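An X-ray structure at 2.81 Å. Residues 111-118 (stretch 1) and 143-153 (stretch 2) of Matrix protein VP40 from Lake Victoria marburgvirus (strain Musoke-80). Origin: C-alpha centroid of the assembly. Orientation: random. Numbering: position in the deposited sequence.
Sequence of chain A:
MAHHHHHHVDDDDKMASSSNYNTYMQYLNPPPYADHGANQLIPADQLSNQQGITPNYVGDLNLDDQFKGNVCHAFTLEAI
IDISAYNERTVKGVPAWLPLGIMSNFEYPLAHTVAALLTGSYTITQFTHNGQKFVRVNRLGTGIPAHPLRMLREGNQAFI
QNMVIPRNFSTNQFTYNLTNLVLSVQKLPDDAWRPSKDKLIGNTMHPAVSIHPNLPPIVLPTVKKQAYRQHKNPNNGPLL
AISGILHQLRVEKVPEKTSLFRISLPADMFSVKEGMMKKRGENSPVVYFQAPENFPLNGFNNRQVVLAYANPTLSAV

Stretch 1 111-118: AHTVAALL
Stretch 2, residues 143-153: GIPAHPLRMLR

How does stretch 2 open against the helix of residues 111-118? Gly143 is out of reach, but Ile144 (chi1 p, chi2 t) points toward the helix and lays its CD1 over one face of the His112 ring, 4.2 Å from the centroid, a CH-pi contact. His112 is t. Ile144 N hydrogen-bonds to Leu152 O at 2.7 Å, joining the loop to the first turn of the helix.

What turns the chain back? A type II turn runs from Ile144 to His147, with Pro145 at -54/151 and Ala146 at 66/3; His147 N to Ile144 O is 3.2 Å. His147 (chi1 t, chi2 -69°) then uses both ring nitrogens: NE2 donates to Thr113 OG1 at 3.1 Å, near the ring plane, while ND1 accepts from Leu149 N at 3.1 Å. Thr113 is m.

Where does the apolar packing lie? Leu149, the N-cap (-76/128), is m,t and sets CD1 4.0 Å from Thr113 CG2 and 4.2 Å from Leu117 CD1. The helix then begins at Arg150. Met151, a selenomethionine (chi1 t, chi2 p), starts toward stretch 1, but its end leads away.

Where do the two backbones come nearest? Leu152 (m,t) has its CA 7.3 Å from Leu117 CA. Its CD2 meets Ala116 CB at 3.8 Å and Leu117 CD2 at 3.7 Å; Leu117 is m,t. Arg153 NH1 hydrogen-bonds to His147 O at 2.9 Å.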

# COMPACT_ATOMS: atom_id res chain seq x y z
N ALA A 111 4.88 4.70 6.35
CA ALA A 111 4.67 3.35 5.82
C ALA A 111 3.45 2.70 6.42
O ALA A 111 2.65 2.09 5.72
CB ALA A 111 5.89 2.48 6.07
N HIS A 112 3.29 2.83 7.72
CA HIS A 112 2.06 2.37 8.35
C HIS A 112 0.87 3.05 7.70
O HIS A 112 -0.09 2.42 7.32
CB HIS A 112 2.08 2.68 9.85
CG HIS A 112 1.04 1.95 10.62
ND1 HIS A 112 1.07 1.86 11.99
CD2 HIS A 112 -0.05 1.25 10.23
CE1 HIS A 112 0.04 1.14 12.41
NE2 HIS A 112 -0.66 0.76 11.36
N THR A 113 0.95 4.36 7.56
CA THR A 113 -0.17 5.12 7.02
C THR A 113 -0.57 4.58 5.65
O THR A 113 -1.74 4.30 5.40
CB THR A 113 0.16 6.62 6.90
OG1 THR A 113 0.56 7.13 8.19
CG2 THR A 113 -1.04 7.37 6.41
N VAL A 114 0.42 4.43 4.78
CA VAL A 114 0.17 3.97 3.43
C VAL A 114 -0.27 2.50 3.39
O VAL A 114 -1.17 2.12 2.63
CB VAL A 114 1.41 4.18 2.54
CG1 VAL A 114 1.18 3.58 1.15
CG2 VAL A 114 1.73 5.66 2.45
N ALA A 115 0.35 1.67 4.22
CA ALA A 115 -0.01 0.26 4.26
C ALA A 115 -1.44 0.11 4.77
O ALA A 115 -2.22 -0.69 4.25
CB ALA A 115 0.95 -0.50 5.15
N ALA A 116 -1.76 0.90 5.79
CA ALA A 116 -3.08 0.87 6.39
C ALA A 116 -4.15 1.27 5.37
O ALA A 116 -5.25 0.72 5.35
CB ALA A 116 -3.11 1.78 7.60
N LEU A 117 -3.82 2.23 4.52
CA LEU A 117 -4.80 2.75 3.58
C LEU A 117 -5.02 1.74 2.48
O LEU A 117 -6.15 1.38 2.19
CB LEU A 117 -4.33 4.11 3.02
CG LEU A 117 -4.60 5.34 3.92
CD1 LEU A 117 -3.91 6.57 3.38
CD2 LEU A 117 -6.10 5.59 4.09
N LEU A 118 -3.94 1.22 1.91
CA LEU A 118 -4.05 0.29 0.80
C LEU A 118 -4.47 -1.12 1.22
O LEU A 118 -4.88 -1.91 0.38
CB LEU A 118 -2.73 0.23 0.04
CG LEU A 118 -2.31 1.53 -0.64
CD1 LEU A 118 -0.87 1.45 -1.11
CD2 LEU A 118 -3.24 1.82 -1.81
N GLY A 143 -9.89 1.04 13.50
CA GLY A 143 -9.14 2.24 13.10
C GLY A 143 -7.77 2.27 13.77
O GLY A 143 -7.33 1.26 14.32
N ILE A 144 -7.10 3.41 13.71
CA ILE A 144 -5.94 3.64 14.56
C ILE A 144 -5.94 4.99 15.25
O ILE A 144 -6.00 6.08 14.65
CB ILE A 144 -4.59 3.37 13.89
CG1 ILE A 144 -4.52 4.02 12.53
CG2 ILE A 144 -4.39 1.84 13.78
CD1 ILE A 144 -3.27 3.66 11.75
N PRO A 145 -5.88 4.91 16.56
CA PRO A 145 -6.08 6.07 17.37
C PRO A 145 -5.17 7.20 16.99
O PRO A 145 -4.06 6.99 16.51
CB PRO A 145 -5.72 5.57 18.77
CG PRO A 145 -5.01 4.28 18.58
CD PRO A 145 -5.61 3.71 17.35
N ALA A 146 -5.64 8.42 17.23
CA ALA A 146 -4.77 9.57 17.14
C ALA A 146 -4.27 9.81 15.74
O ALA A 146 -3.49 10.73 15.53
CB ALA A 146 -3.57 9.38 18.06
N HIS A 147 -4.70 9.02 14.76
CA HIS A 147 -4.15 9.19 13.44
C HIS A 147 -4.64 10.48 12.82
O HIS A 147 -5.81 10.76 12.86
CB HIS A 147 -4.47 8.03 12.52
CG HIS A 147 -3.55 7.98 11.35
ND1 HIS A 147 -3.57 8.92 10.35
CD2 HIS A 147 -2.49 7.18 11.09
CE1 HIS A 147 -2.60 8.68 9.49
NE2 HIS A 147 -1.94 7.62 9.91
N PRO A 148 -3.72 11.27 12.24
CA PRO A 148 -4.07 12.55 11.62
C PRO A 148 -5.22 12.47 10.63
O PRO A 148 -6.09 13.32 10.67
CB PRO A 148 -2.79 12.97 10.89
CG PRO A 148 -1.72 12.30 11.64
CD PRO A 148 -2.27 11.06 12.28
N LEU A 149 -5.19 11.51 9.73
CA LEU A 149 -6.25 11.31 8.75
C LEU A 149 -7.49 10.66 9.37
O LEU A 149 -7.41 9.59 10.01
CB LEU A 149 -5.77 10.44 7.60
CG LEU A 149 -4.50 10.91 6.89
CD1 LEU A 149 -4.07 9.88 5.88
CD2 LEU A 149 -4.70 12.26 6.22
N ARG A 150 -8.63 11.29 9.14
CA ARG A 150 -9.86 10.82 9.75
C ARG A 150 -10.18 9.36 9.36
O ARG A 150 -10.58 8.57 10.22
CB ARG A 150 -11.04 11.74 9.40
CG ARG A 150 -12.28 11.39 10.19
CD ARG A 150 -13.52 12.15 9.76
NE ARG A 150 -14.72 11.40 10.14
CZ ARG A 150 -15.25 11.37 11.36
NH1 ARG A 150 -14.72 12.08 12.35
NH2 ARG A 150 -16.33 10.63 11.60
N MSE A 151 -10.00 9.02 8.09
CA MSE A 151 -10.32 7.68 7.62
C MSE A 151 -9.68 6.59 8.45
O MSE A 151 -10.34 5.62 8.80
CB MSE A 151 -9.92 7.55 6.16
CG MSE A 151 -10.25 6.21 5.54
SE MSE A 151 -12.10 6.11 4.89
CE MSE A 151 -12.70 5.22 6.49
N LEU A 152 -8.41 6.73 8.80
CA LEU A 152 -7.72 5.70 9.59
C LEU A 152 -8.05 5.86 11.03
O LEU A 152 -8.26 4.88 11.71
CB LEU A 152 -6.22 5.79 9.45
CG LEU A 152 -5.66 5.60 8.04
CD1 LEU A 152 -4.16 5.82 8.03
CD2 LEU A 152 -5.98 4.22 7.55
N ARG A 153 -8.11 7.12 11.49
CA ARG A 153 -8.43 7.41 12.91
C ARG A 153 -9.80 6.90 13.35
O ARG A 153 -9.89 6.15 14.29
CB ARG A 153 -8.34 8.91 13.19
CG ARG A 153 -8.43 9.28 14.68
CD ARG A 153 -8.39 10.78 14.98
NE ARG A 153 -9.41 11.58 14.27
CZ ARG A 153 -9.18 12.44 13.28
NH1 ARG A 153 -7.95 12.69 12.84
NH2 ARG A 153 -10.19 13.07 12.70